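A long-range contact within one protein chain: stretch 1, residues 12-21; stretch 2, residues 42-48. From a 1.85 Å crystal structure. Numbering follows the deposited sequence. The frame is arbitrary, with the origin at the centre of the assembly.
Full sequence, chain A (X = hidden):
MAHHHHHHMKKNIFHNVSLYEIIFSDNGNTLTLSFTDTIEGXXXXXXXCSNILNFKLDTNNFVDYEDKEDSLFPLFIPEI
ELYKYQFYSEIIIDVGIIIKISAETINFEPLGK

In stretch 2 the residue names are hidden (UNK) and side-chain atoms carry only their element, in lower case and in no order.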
ATOM      1  N   ASN A  12       6.621   3.358  21.178  1.00 52.51           N
ATOM      2  CA  ASN A  12       7.464   2.598  20.264  1.00 52.93           C
ATOM      3  C   ASN A  12       7.187   1.113  20.443  1.00 48.13           C
ATOM      4  O   ASN A  12       7.231   0.601  21.566  1.00 57.04           O
ATOM      5  CB  ASN A  12       8.946   2.892  20.499  1.00 68.79           C
ATOM      6  CG  ASN A  12       9.362   4.239  19.955  1.00 74.77           C
ATOM      7  OD1 ASN A  12       9.265   4.494  18.753  1.00 71.60           O
ATOM      8  ND2 ASN A  12       9.839   5.111  20.837  1.00 81.35           N
ATOM      9  N   ILE A  13       6.901   0.424  19.339  1.00 40.28           N
ATOM     10  CA  ILE A  13       6.601  -0.998  19.368  1.00 38.28           C
ATOM     11  C   ILE A  13       7.474  -1.714  18.344  1.00 40.78           C
ATOM     12  O   ILE A  13       8.117  -1.090  17.499  1.00 36.36           O
ATOM     13  CB  ILE A  13       5.113  -1.288  19.108  1.00 36.75           C
ATOM     14  CG1 ILE A  13       4.726  -0.878  17.677  1.00 33.69           C
ATOM     15  CG2 ILE A  13       4.256  -0.578  20.142  1.00 40.41           C
ATOM     16  CD1 ILE A  13       3.369  -1.353  17.247  1.00 34.62           C
ATOM     17  N   PHE A  14       7.516  -3.046  18.462  1.00 34.09           N
ATOM     18  CA  PHE A  14       8.153  -3.913  17.468  1.00 33.13           C
ATOM     19  C   PHE A  14       9.620  -3.525  17.255  1.00 38.20           C
ATOM     20  O   PHE A  14      10.042  -3.137  16.161  1.00 34.46           O
ATOM     21  CB  PHE A  14       7.364  -3.896  16.152  1.00 32.30           C
ATOM     22  CG  PHE A  14       6.246  -4.897  16.111  1.00 34.64           C
ATOM     23  CD1 PHE A  14       5.291  -4.926  17.111  1.00 38.62           C
ATOM     24  CD2 PHE A  14       6.146  -5.810  15.075  1.00 31.65           C
ATOM     25  CE1 PHE A  14       4.260  -5.853  17.094  1.00 36.15           C
ATOM     26  CE2 PHE A  14       5.100  -6.734  15.058  1.00 26.72           C
ATOM     27  CZ  PHE A  14       4.174  -6.755  16.061  1.00 25.14           C
ATOM     28  N   HIS A  15      10.400  -3.644  18.332  1.00 36.02           N
ATOM     29  CA  HIS A  15      11.821  -3.324  18.256  1.00 38.37           C
ATOM     30  C   HIS A  15      12.572  -4.390  17.467  1.00 37.97           C
ATOM     31  O   HIS A  15      12.346  -5.592  17.651  1.00 41.00           O
ATOM     32  CB  HIS A  15      12.431  -3.213  19.652  1.00 53.14           C
ATOM     33  CG  HIS A  15      12.059  -1.966  20.391  1.00 58.88           C
ATOM     34  ND1 HIS A  15      10.782  -1.447  20.392  1.00 62.94           N
ATOM     35  CD2 HIS A  15      12.795  -1.151  21.180  1.00 66.63           C
ATOM     36  CE1 HIS A  15      10.753  -0.357  21.139  1.00 62.30           C
ATOM     37  NE2 HIS A  15      11.963  -0.153  21.624  1.00 67.05           N
ATOM     38  N   ASN A  16      13.464  -3.938  16.588  1.00 37.38           N
ATOM     39  CA  ASN A  16      14.376  -4.794  15.836  1.00 37.19           C
ATOM     40  C   ASN A  16      13.635  -5.927  15.124  1.00 33.49           C
ATOM     41  O   ASN A  16      13.881  -7.110  15.341  1.00 37.61           O
ATOM     42  CB  ASN A  16      15.482  -5.321  16.763  1.00 43.62           C
ATOM     43  CG  ASN A  16      16.278  -4.190  17.412  1.00 49.51           C
ATOM     44  OD1 ASN A  16      16.358  -3.079  16.878  1.00 45.81           O
ATOM     45  ND2 ASN A  16      16.861  -4.465  18.570  1.00 54.67           N
ATOM     46  N   VAL A  17      12.711  -5.543  14.243  1.00 30.64           N
ATOM     47  CA  VAL A  17      11.942  -6.496  13.462  1.00 28.86           C
ATOM     48  C   VAL A  17      12.241  -6.308  11.974  1.00 29.81           C
ATOM     49  O   VAL A  17      12.832  -5.317  11.552  1.00 35.24           O
ATOM     50  CB  VAL A  17      10.432  -6.361  13.721  1.00 28.38           C
ATOM     51  CG1 VAL A  17      10.114  -6.743  15.164  1.00 31.36           C
ATOM     52  CG2 VAL A  17      10.009  -4.941  13.427  1.00 27.66           C
ATOM     53  N   SER A  18      11.766  -7.259  11.174  1.00 28.25           N
ATOM     54  CA  SER A  18      11.971  -7.257   9.727  1.00 27.37           C
ATOM     55  C   SER A  18      10.618  -7.389   9.049  1.00 27.59           C
ATOM     56  O   SER A  18       9.969  -8.429   9.172  1.00 27.58           O
ATOM     57  CB  SER A  18      12.897  -8.403   9.317  1.00 34.94           C
ATOM     58  OG  SER A  18      13.087  -8.409   7.909  1.00 37.15           O
ATOM     59  N   LEU A  19      10.204  -6.342   8.332  1.00 26.20           N
ATOM     60  CA  LEU A  19       8.947  -6.354   7.589  1.00 26.25           C
ATOM     61  C   LEU A  19       9.115  -7.102   6.270  1.00 27.62           C
ATOM     62  O   LEU A  19      10.005  -6.779   5.477  1.00 28.24           O
ATOM     63  CB  LEU A  19       8.493  -4.923   7.324  1.00 22.61           C
ATOM     64  CG  LEU A  19       7.271  -4.761   6.412  1.00 21.44           C
ATOM     65  CD1 LEU A  19       6.039  -5.233   7.158  1.00 20.73           C
ATOM     66  CD2 LEU A  19       7.138  -3.309   6.041  1.00 24.42           C
ATOM     67  N   TYR A  20       8.256  -8.099   6.018  1.00 23.32           N
ATOM     68  CA  TYR A  20       8.379  -8.865   4.786  1.00 27.49           C
ATOM     69  C   TYR A  20       7.133  -8.838   3.916  1.00 27.22           C
ATOM     70  O   TYR A  20       7.185  -9.350   2.793  1.00 26.09           O
ATOM     71  CB  TYR A  20       8.775 -10.329   5.070  1.00 27.21           C
ATOM     72  CG  TYR A  20       7.724 -11.190   5.753  1.00 25.50           C
ATOM     73  CD1 TYR A  20       7.690 -11.321   7.138  1.00 28.09           C
ATOM     74  CD2 TYR A  20       6.783 -11.897   5.005  1.00 29.81           C
ATOM     75  CE1 TYR A  20       6.717 -12.121   7.765  1.00 25.08           C
ATOM     76  CE2 TYR A  20       5.817 -12.693   5.611  1.00 27.53           C
ATOM     77  CZ  TYR A  20       5.791 -12.798   6.998  1.00 34.12           C
ATOM     78  OH  TYR A  20       4.841 -13.595   7.607  1.00 29.65           O
ATOM     79  N   GLU A  21       6.028  -8.255   4.374  1.00 27.39           N
ATOM     80  CA  GLU A  21       4.877  -8.140   3.489  1.00 28.31           C
ATOM     81  C   GLU A  21       3.881  -7.133   4.039  1.00 25.35           C
ATOM     82  O   GLU A  21       3.814  -6.870   5.242  1.00 21.47           O
ATOM     83  CB  GLU A  21       4.186  -9.487   3.280  1.00 25.38           C
ATOM     84  CG  GLU A  21       3.583 -10.019   4.538  1.00 25.81           C
ATOM     85  CD  GLU A  21       2.866 -11.321   4.326  1.00 37.44           C
ATOM     86  OE1 GLU A  21       3.091 -11.965   3.289  1.00 33.42           O
ATOM     87  OE2 GLU A  21       2.073 -11.707   5.205  1.00 37.82           O
ATOM     88  N   UNK A  42      12.884 -16.134  12.377  1.00 43.31           N
ATOM     89  CA  UNK A  42      11.592 -16.796  12.348  1.00 38.22           C
ATOM     90  C   UNK A  42      10.472 -15.769  12.339  1.00 35.60           C
ATOM     91  O   UNK A  42      10.666 -14.594  12.658  1.00 34.26           O
ATOM     92  n   UNK A  42      12.170 -19.710  12.395  1.00 54.20           N
ATOM     93  c   UNK A  42      12.319 -18.947  13.468  1.00 49.36           C
ATOM     94  c   UNK A  42      11.430 -17.724  13.553  1.00 45.10           C
ATOM     95  o   UNK A  42      13.126 -19.206  14.357  1.00 50.79           O
ATOM     96  N   UNK A  43       9.281 -16.235  11.975  1.00 34.48           N
ATOM     97  CA  UNK A  43       8.094 -15.407  12.095  1.00 33.78           C
ATOM     98  C   UNK A  43       8.012 -14.808  13.491  1.00 32.69           C
ATOM     99  O   UNK A  43       8.305 -15.473  14.485  1.00 32.00           O
ATOM    100  c   UNK A  43       3.287 -13.858  12.024  1.00 22.80           C
ATOM    101  c   UNK A  43       4.070 -13.832  10.874  1.00 21.96           C
ATOM    102  c   UNK A  43       5.220 -14.597  10.827  1.00 24.08           C
ATOM    103  c   UNK A  43       6.845 -16.232  11.818  1.00 31.76           C
ATOM    104  o   UNK A  43       2.154 -13.096  12.083  1.00 22.60           O
ATOM    105  c   UNK A  43       5.591 -15.405  11.895  1.00 24.69           C
ATOM    106  c   UNK A  43       3.639 -14.636  13.102  1.00 23.04           C
ATOM    107  c   UNK A  43       4.794 -15.408  13.035  1.00 24.38           C
ATOM    108  N   UNK A  44       7.618 -13.542  13.563  1.00 29.21           N
ATOM    109  CA  UNK A  44       7.433 -12.896  14.859  1.00 32.16           C
ATOM    110  C   UNK A  44       5.985 -12.473  15.068  1.00 28.64           C
ATOM    111  O   UNK A  44       5.354 -12.896  16.045  1.00 28.43           O
ATOM    112  c   UNK A  44       7.403  -8.950  17.447  1.00 32.28           C
ATOM    113  c   UNK A  44       7.778  -9.493  18.654  1.00 34.22           C
ATOM    114  c   UNK A  44       8.394 -11.704  15.020  1.00 34.91           C
ATOM    115  c   UNK A  44       8.543 -11.464  17.526  1.00 38.19           C
ATOM    116  c   UNK A  44       8.184 -10.924  16.304  1.00 32.03           C
ATOM    117  c   UNK A  44       7.605  -9.662  16.279  1.00 34.86           C
ATOM    118  c   UNK A  44       8.349 -10.751  18.701  1.00 37.16           C
ATOM    119  N   UNK A  45       5.419 -11.665  14.184  1.00 21.98           N
ATOM    120  CA  UNK A  45       4.061 -11.230  14.424  1.00 19.68           C
ATOM    121  C   UNK A  45       3.612 -10.217  13.397  1.00 21.88           C
ATOM    122  O   UNK A  45       4.149 -10.155  12.288  1.00 20.92           O
ATOM    123  N   UNK A  46       2.589  -9.456  13.765  1.00 18.12           N
ATOM    124  CA  UNK A  46       1.932  -8.634  12.749  1.00 19.12           C
ATOM    125  C   UNK A  46       1.354  -7.385  13.392  1.00 22.50           C
ATOM    126  O   UNK A  46       1.094  -7.349  14.598  1.00 21.15           O
ATOM    127  c   UNK A  46      -2.395  -9.357  14.128  1.00 21.29           C
ATOM    128  c   UNK A  46      -1.357  -8.963  13.274  1.00 19.51           C
ATOM    129  c   UNK A  46      -0.314  -9.844  12.950  1.00 19.02           C
ATOM    130  o   UNK A  46      -3.408 -11.043  15.498  1.00 23.03           O
ATOM    131  c   UNK A  46      -2.394 -10.642  14.650  1.00 20.59           C
ATOM    132  c   UNK A  46      -1.374 -11.529  14.347  1.00 18.28           C
ATOM    133  c   UNK A  46       0.821  -9.416  12.035  1.00 17.74           C
ATOM    134  c   UNK A  46      -0.344 -11.129  13.495  1.00 19.21           C
ATOM    135  N   UNK A  47       1.157  -6.362  12.568  1.00 20.90           N
ATOM    136  CA  UNK A  47       0.389  -5.174  12.942  1.00 15.86           C
ATOM    137  C   UNK A  47      -0.794  -5.099  11.999  1.00 21.95           C
ATOM    138  O   UNK A  47      -0.618  -5.073  10.771  1.00 21.40           O
ATOM    139  c   UNK A  47       3.424  -2.840  13.619  1.00 22.32           C
ATOM    140  c   UNK A  47       0.348  -2.658  13.110  1.00 22.30           C
ATOM    141  c   UNK A  47       1.230  -3.892  12.852  1.00 21.79           C
ATOM    142  c   UNK A  47       2.387  -3.953  13.841  1.00 20.76           C
ATOM    143  N   UNK A  48      -1.992  -5.054  12.565  1.00 18.12           N
ATOM    144  CA  UNK A  48      -3.230  -5.049  11.787  1.00 21.99           C
ATOM    145  C   UNK A  48      -3.867  -3.666  11.872  1.00 22.10           C
ATOM    146  O   UNK A  48      -4.195  -3.195  12.970  1.00 22.97           O
ATOM    147  c   UNK A  48      -4.188  -6.113  12.317  1.00 19.35           C
ATOM    148  c   UNK A  48      -7.870  -7.207  11.739  1.00 40.65           C
ATOM    149  n   UNK A  48      -8.694  -8.292  12.384  1.00 36.74           N
ATOM    150  c   UNK A  48      -6.442  -7.224  12.261  1.00 32.32           C
ATOM    151  c   UNK A  48      -5.544  -6.189  11.570  1.00 22.63           C
TER

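Position 42 carries two side-chain carbons, the second bonded to one oxygen and one nitrogen. An amide carbon bonded directly to CB fits asparagine, N42. It lies in the loop before the strand; its nearest approach is N42 CB to Y20 CE1, 9.3 Å, so identity here rests on composition alone.

Position 43 shows one carbon followed by a six-carbon ring bearing an oxygen, and the ring touches Y20. This defines a tyrosine, Y43. Its CA-to-CB bond points sideways, yet the t rotamer (chi1 -178°) allows this reach. Y20 OH lies 3.4 Å from Y43 CE1, near the plane of the Y43 ring, and Y20 CE1 is 4.2 Å from Y43 CD1. The two rings thus meet at their edges rather than stacking.

At position 44 a single carbon leads to a six-carbon ring without any heteroatom. The ring lies close to F14 and V17, and the residue is phenylalanine, F44. Its CA-to-CB bond points toward stretch 1. F44 CE2 is 4.0 Å from F14 CE2, and F44 CD2 is 4.0 Å from V17 CG1. The F14 and F44 centroids are 5.4 Å apart with planes at 78°, an edge-to-face pair in which F44 supplies the edge.

Position 45 has no side-chain atoms. Its carbonyl carbon C lies 4.1 Å from F14 CE2, at the edge of the F14 ring. This is glycine, G45. An ideal CB would sit 3.9 Å from F14 CZ.

Position 46 repeats the pattern of one carbon, a six-carbon ring and an oxygen. Its backbone O makes the contact, 3.5 Å from F14 CZ. This is tyrosine, Y46. Its CA-to-CB bond points away, and the nearest side-chain approach is Y46 CB to F14 CZ, 5.9 Å.

Position 47 has four carbons, forked at the first, with one arm two carbons long, touching F14 and I13. This is isoleucine, I47, whose CA-to-CB bond points toward stretch 1. I47 CG1 stands 4.1 Å from the F14 ring centroid and 13° off its normal, a CH-pi contact, while I47 CD1 meets I13 CD1 at 3.9 Å.

Position 48 has four carbons in a row ending in nitrogen, a lysine, K48. Every chi angle is t; its nearest approach is K48 CB to F14 CZ, 9.2 Å.

The contact buries 326 Å² without a hydrogen bond across it. F14 is the centerpiece: I47 covers one face, F44 the opposite face, and G45 borders the edge. I13 and V17 extend this apolar packing, while Y20–Y43 adds a more exposed contact.

Stretch 2 (42-48) NYFGYIK
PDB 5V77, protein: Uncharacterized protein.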